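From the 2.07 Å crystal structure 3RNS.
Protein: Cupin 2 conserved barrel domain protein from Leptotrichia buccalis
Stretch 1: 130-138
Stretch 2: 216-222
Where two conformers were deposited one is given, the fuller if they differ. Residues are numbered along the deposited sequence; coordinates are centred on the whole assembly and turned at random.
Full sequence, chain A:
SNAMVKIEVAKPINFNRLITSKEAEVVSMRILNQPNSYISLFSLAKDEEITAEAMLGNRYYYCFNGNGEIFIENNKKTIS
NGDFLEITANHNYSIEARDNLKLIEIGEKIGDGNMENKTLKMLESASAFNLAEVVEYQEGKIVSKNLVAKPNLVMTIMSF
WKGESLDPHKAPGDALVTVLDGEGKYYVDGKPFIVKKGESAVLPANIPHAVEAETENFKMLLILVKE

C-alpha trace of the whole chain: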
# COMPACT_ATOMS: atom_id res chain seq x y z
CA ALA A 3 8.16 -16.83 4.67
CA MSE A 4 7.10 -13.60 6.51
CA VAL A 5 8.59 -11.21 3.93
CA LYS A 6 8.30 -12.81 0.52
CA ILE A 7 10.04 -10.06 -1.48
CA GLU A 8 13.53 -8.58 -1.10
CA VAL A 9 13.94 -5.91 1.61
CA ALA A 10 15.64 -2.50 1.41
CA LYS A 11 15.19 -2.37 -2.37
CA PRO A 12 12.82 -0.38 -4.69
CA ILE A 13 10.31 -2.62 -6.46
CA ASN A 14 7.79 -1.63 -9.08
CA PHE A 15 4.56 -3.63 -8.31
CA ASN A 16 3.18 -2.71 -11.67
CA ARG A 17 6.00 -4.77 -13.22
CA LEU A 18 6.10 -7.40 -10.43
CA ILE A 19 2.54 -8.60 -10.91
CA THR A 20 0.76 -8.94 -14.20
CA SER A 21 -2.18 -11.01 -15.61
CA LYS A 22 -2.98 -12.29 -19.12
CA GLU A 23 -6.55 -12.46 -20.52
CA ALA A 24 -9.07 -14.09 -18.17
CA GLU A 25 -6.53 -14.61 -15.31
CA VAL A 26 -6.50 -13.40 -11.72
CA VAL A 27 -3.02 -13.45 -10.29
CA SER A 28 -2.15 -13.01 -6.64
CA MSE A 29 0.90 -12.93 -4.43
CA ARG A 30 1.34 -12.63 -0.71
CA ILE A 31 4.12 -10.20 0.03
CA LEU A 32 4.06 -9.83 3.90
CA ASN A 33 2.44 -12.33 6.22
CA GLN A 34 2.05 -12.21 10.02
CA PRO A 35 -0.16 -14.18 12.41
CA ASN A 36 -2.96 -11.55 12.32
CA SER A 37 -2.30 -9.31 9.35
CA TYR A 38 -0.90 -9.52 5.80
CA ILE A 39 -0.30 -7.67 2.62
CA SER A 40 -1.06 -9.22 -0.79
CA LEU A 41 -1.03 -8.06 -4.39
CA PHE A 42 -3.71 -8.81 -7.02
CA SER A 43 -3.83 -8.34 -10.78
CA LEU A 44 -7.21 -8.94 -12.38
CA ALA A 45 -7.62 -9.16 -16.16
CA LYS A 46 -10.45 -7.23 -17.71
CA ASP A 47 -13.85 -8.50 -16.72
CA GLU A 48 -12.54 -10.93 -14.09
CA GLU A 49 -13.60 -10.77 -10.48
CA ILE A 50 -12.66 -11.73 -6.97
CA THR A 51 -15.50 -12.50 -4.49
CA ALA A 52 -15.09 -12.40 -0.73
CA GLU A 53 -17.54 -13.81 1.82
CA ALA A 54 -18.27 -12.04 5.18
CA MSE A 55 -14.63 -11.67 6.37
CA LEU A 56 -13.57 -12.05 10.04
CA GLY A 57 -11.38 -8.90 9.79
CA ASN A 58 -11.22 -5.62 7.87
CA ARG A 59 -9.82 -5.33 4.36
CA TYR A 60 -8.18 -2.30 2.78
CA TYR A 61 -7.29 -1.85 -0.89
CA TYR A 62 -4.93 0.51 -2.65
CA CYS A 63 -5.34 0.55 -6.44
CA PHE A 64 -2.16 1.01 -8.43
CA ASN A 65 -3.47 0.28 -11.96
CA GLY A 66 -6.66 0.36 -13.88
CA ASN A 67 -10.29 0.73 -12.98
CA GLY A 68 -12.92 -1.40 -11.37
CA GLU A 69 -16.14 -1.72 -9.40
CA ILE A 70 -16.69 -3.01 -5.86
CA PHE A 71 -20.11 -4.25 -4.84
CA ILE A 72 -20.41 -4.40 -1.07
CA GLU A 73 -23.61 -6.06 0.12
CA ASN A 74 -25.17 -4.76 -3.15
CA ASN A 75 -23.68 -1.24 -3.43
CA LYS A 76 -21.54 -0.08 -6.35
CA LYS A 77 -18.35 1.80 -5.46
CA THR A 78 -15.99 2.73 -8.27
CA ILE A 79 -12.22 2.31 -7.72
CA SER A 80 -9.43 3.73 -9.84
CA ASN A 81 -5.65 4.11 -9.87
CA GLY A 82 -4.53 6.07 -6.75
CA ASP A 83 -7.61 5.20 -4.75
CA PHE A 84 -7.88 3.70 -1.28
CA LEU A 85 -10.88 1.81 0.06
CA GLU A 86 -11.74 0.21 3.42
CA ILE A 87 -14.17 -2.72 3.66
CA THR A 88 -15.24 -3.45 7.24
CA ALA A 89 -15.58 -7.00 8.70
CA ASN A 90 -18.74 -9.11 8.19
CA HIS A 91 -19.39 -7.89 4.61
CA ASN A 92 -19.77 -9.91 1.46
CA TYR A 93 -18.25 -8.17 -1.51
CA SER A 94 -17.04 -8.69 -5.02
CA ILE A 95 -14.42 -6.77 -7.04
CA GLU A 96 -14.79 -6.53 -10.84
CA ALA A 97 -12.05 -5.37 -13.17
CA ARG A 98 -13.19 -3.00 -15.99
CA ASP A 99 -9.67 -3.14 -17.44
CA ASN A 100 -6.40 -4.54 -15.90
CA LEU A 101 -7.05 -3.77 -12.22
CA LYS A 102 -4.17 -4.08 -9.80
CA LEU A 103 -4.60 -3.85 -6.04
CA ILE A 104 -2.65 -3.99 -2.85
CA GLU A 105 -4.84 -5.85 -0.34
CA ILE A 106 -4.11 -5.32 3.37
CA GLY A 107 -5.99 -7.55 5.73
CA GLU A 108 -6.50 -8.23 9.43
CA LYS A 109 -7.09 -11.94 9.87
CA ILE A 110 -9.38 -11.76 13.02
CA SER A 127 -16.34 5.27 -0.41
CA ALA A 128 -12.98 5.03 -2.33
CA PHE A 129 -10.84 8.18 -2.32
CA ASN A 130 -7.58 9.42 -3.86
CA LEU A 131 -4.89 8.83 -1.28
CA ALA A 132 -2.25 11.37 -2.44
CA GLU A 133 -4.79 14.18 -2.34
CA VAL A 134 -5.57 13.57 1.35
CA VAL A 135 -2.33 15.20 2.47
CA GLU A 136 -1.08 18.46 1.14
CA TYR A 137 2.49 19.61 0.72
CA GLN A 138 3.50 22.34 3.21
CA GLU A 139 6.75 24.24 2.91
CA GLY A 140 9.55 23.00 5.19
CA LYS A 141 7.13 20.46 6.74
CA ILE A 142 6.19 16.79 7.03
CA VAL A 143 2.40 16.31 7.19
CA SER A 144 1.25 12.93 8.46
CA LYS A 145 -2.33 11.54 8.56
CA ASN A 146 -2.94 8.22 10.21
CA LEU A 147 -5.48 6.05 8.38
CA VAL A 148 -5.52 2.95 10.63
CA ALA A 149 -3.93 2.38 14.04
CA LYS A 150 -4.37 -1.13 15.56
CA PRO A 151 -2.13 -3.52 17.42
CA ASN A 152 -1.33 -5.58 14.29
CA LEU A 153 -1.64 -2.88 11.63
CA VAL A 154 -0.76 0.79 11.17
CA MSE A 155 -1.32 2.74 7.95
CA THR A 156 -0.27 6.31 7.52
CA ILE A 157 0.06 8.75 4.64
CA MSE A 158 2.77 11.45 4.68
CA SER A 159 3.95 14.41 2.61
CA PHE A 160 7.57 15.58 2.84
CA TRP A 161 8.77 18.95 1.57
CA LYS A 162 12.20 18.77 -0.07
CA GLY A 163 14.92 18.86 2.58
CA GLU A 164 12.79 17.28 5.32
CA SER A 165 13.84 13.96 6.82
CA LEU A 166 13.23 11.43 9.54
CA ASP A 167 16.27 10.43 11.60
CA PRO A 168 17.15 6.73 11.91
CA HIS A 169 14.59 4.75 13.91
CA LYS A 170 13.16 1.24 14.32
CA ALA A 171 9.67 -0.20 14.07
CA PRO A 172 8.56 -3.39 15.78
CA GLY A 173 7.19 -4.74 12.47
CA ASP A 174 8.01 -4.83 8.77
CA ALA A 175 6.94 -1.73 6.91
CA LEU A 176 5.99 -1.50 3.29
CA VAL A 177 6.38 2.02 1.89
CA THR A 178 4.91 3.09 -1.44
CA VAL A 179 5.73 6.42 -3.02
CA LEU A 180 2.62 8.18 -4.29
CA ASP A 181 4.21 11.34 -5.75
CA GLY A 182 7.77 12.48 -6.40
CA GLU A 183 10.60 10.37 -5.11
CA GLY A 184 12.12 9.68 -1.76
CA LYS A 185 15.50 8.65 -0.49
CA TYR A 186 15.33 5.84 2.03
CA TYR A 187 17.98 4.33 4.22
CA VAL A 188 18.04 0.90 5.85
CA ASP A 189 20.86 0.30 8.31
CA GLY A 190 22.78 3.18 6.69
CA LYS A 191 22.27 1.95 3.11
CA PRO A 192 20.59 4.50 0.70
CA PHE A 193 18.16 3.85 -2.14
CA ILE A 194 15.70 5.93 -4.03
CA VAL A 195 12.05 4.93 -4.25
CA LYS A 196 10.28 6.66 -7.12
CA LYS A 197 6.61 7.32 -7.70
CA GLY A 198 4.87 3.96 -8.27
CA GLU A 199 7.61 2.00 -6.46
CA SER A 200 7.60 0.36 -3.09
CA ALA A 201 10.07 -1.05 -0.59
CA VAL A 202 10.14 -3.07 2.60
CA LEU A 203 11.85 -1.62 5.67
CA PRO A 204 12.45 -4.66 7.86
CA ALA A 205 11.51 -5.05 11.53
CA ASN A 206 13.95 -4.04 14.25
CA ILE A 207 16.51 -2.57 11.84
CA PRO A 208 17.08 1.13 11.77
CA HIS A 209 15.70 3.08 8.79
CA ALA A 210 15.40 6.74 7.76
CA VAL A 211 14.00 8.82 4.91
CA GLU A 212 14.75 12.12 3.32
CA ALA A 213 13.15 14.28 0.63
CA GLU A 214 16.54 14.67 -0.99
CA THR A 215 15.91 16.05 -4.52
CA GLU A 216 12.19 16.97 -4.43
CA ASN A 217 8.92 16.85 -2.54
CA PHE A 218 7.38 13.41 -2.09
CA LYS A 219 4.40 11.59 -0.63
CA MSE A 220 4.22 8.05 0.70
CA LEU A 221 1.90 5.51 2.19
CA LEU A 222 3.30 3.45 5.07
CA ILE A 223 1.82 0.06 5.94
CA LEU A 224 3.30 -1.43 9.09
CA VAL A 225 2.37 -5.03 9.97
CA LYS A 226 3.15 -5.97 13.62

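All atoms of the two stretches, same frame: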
# COMPACT_ATOMS: atom_id res chain seq x y z
N ASN A 130 -8.96 9.26 -3.43
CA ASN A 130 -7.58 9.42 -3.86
C ASN A 130 -6.71 9.67 -2.65
O ASN A 130 -6.92 10.60 -1.87
CB ASN A 130 -7.44 10.53 -4.92
CG ASN A 130 -6.01 10.66 -5.44
OD1 ASN A 130 -5.15 11.28 -4.81
ND2 ASN A 130 -5.75 10.02 -6.57
N LEU A 131 -5.70 8.81 -2.47
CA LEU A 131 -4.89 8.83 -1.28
C LEU A 131 -3.92 10.02 -1.25
O LEU A 131 -3.81 10.69 -0.23
CB LEU A 131 -4.11 7.52 -1.19
CG LEU A 131 -3.60 7.08 0.14
CD1 LEU A 131 -4.68 7.12 1.18
CD2 LEU A 131 -3.04 5.69 -0.03
N ALA A 132 -3.24 10.30 -2.37
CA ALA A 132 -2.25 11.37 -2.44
C ALA A 132 -2.88 12.74 -2.10
O ALA A 132 -2.28 13.62 -1.44
CB ALA A 132 -1.56 11.40 -3.86
N GLU A 133 -4.12 12.90 -2.54
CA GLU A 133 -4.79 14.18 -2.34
C GLU A 133 -5.24 14.41 -0.89
O GLU A 133 -5.64 15.49 -0.53
CB GLU A 133 -5.94 14.33 -3.32
CG GLU A 133 -5.74 15.48 -4.33
CD GLU A 133 -4.82 15.15 -5.54
OE1 GLU A 133 -4.38 16.14 -6.19
OE2 GLU A 133 -4.57 13.95 -5.85
N VAL A 134 -5.12 13.42 -0.04
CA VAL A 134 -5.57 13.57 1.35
C VAL A 134 -4.58 14.34 2.23
O VAL A 134 -4.94 14.90 3.27
CB VAL A 134 -5.92 12.15 1.90
CG1 VAL A 134 -5.27 11.86 3.22
CG2 VAL A 134 -7.40 11.97 1.92
N VAL A 135 -3.32 14.36 1.82
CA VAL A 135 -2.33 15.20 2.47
C VAL A 135 -1.78 16.20 1.47
O VAL A 135 -1.38 15.85 0.37
CB VAL A 135 -1.09 14.39 3.03
CG1 VAL A 135 -1.38 13.91 4.44
CG2 VAL A 135 -0.62 13.26 2.06
N GLU A 136 -1.66 17.42 1.93
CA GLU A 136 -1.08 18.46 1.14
C GLU A 136 0.42 18.59 1.41
O GLU A 136 0.89 18.33 2.52
CB GLU A 136 -1.80 19.76 1.55
CG GLU A 136 -1.75 20.80 0.50
CD GLU A 136 -2.75 21.92 0.73
OE1 GLU A 136 -2.73 22.53 1.83
OE2 GLU A 136 -3.56 22.15 -0.21
N TYR A 137 1.19 19.02 0.43
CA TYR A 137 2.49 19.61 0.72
C TYR A 137 2.41 20.94 1.52
O TYR A 137 1.54 21.81 1.26
CB TYR A 137 3.29 19.84 -0.57
CG TYR A 137 3.68 18.59 -1.31
CD1 TYR A 137 4.49 17.63 -0.71
CD2 TYR A 137 3.29 18.37 -2.62
CE1 TYR A 137 4.81 16.49 -1.35
CE2 TYR A 137 3.66 17.23 -3.30
CZ TYR A 137 4.43 16.30 -2.66
OH TYR A 137 4.79 15.16 -3.29
N GLN A 138 3.30 21.09 2.50
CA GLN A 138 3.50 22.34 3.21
C GLN A 138 4.99 22.62 3.30
O GLN A 138 5.79 21.76 3.63
CB GLN A 138 2.85 22.29 4.59
CG GLN A 138 1.29 22.08 4.51
CD GLN A 138 0.58 22.06 5.87
OE1 GLN A 138 1.00 22.70 6.82
NE2 GLN A 138 -0.53 21.31 5.94
N GLU A 216 13.48 16.31 -4.18
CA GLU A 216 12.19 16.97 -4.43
C GLU A 216 11.15 16.56 -3.40
O GLU A 216 11.41 15.71 -2.58
CB GLU A 216 11.68 16.59 -5.81
CG GLU A 216 11.38 15.08 -5.95
CD GLU A 216 11.07 14.66 -7.43
OE1 GLU A 216 9.92 14.82 -7.91
OE2 GLU A 216 12.01 14.14 -8.11
N ASN A 217 10.01 17.21 -3.43
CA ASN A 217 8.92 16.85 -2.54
C ASN A 217 8.42 15.45 -2.84
O ASN A 217 8.42 15.01 -3.97
CB ASN A 217 7.72 17.80 -2.67
CG ASN A 217 8.06 19.30 -2.53
OD1 ASN A 217 9.02 19.73 -1.91
ND2 ASN A 217 7.18 20.11 -3.10
N PHE A 218 7.99 14.71 -1.82
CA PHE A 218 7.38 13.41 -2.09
C PHE A 218 6.27 13.08 -1.11
O PHE A 218 6.15 13.67 -0.03
CB PHE A 218 8.46 12.28 -2.20
CG PHE A 218 8.90 11.69 -0.90
CD1 PHE A 218 8.35 10.52 -0.45
CD2 PHE A 218 9.87 12.31 -0.12
CE1 PHE A 218 8.72 9.99 0.76
CE2 PHE A 218 10.28 11.77 1.07
CZ PHE A 218 9.68 10.59 1.54
N LYS A 219 5.42 12.14 -1.51
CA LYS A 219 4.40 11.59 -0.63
C LYS A 219 4.54 10.06 -0.60
O LYS A 219 4.92 9.42 -1.61
CB LYS A 219 2.97 11.97 -1.12
CG LYS A 219 2.66 13.41 -1.05
CD LYS A 219 1.30 13.74 -1.66
CE LYS A 219 1.08 15.19 -1.71
NZ LYS A 219 -0.24 15.51 -2.22
N MSE A 220 4.22 9.47 0.54
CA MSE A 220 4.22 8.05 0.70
C MSE A 220 3.09 7.54 1.58
O MSE A 220 2.58 8.23 2.46
CB MSE A 220 5.54 7.64 1.34
CG MSE A 220 5.84 8.40 2.67
SE MSE A 220 7.28 7.55 3.78
CE MSE A 220 6.26 6.08 4.36
N LEU A 221 2.72 6.30 1.33
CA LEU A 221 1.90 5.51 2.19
C LEU A 221 2.78 4.50 2.91
O LEU A 221 3.60 3.77 2.29
CB LEU A 221 0.85 4.75 1.36
CG LEU A 221 0.03 3.60 1.99
CD1 LEU A 221 -0.94 4.11 3.10
CD2 LEU A 221 -0.68 2.80 0.85
N LEU A 222 2.57 4.39 4.21
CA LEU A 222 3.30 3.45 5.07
C LEU A 222 2.32 2.42 5.62
O LEU A 222 1.30 2.79 6.24
CB LEU A 222 3.96 4.19 6.25
CG LEU A 222 4.61 3.29 7.35
CD1 LEU A 222 5.88 2.65 6.80
CD2 LEU A 222 4.90 4.04 8.66
O HOH W 1 -0.37 18.77 -2.11

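Lys-219 does most of the work of joining these two stretches. It lies on the strand 218-222, where side chains alternate: Lys-219 and Leu-221 point their CA-to-CB bonds toward the other stretch, Phe-218 and Met-220 (a selenomethionine) away from it. After an m chi1, the remaining chi angles of Lys-219 are all t, so the chain is fully extended and carries its ammonium group to the turn around the 3-10 segment 132-134. There NZ donates hydrogen bonds to Ala-132 O and Val-135 O, both at 2.9 Å, and a third to a water, at 3.3 Å from NZ, which also accepts from Tyr-137 N at 3.0 Å. A long side chain with several donors suits this place, since the buried charge is met by backbone carbonyls. Ala-132 O serves the turn as well, accepting a weak bond from Val-135 N.

The methylenes are used too. Lys-219 CD lies 4.3 Å from Ala-132 CB and 4.2 Å from Val-135 CG2, while CE packs over one face of the Tyr-137 ring, 3.7 Å from the centroid of its six carbons. NZ lies over the same face, 4.7 Å from that centroid, in a cation-pi interaction. Tyr-137, with chi1 m and chi2 -61°, thus sits between two partners, for Asn-217 CB covers the opposite face at 3.7 Å from the centroid. The tyrosine OH reaches the strand backbone, 3.3 Å from Phe-218 CA, and is hydrogen-bonded elsewhere in the structure.

At the other end the contact is purely apolar: Leu-131 CD2 and Leu-221 CD2 meet at 3.8 Å, both residues buried and both in the t, p rotamer. The turn itself is braced by Asn-130, whose t chi1 helps place OD1 to accept from Glu-133 N at 3.0 Å.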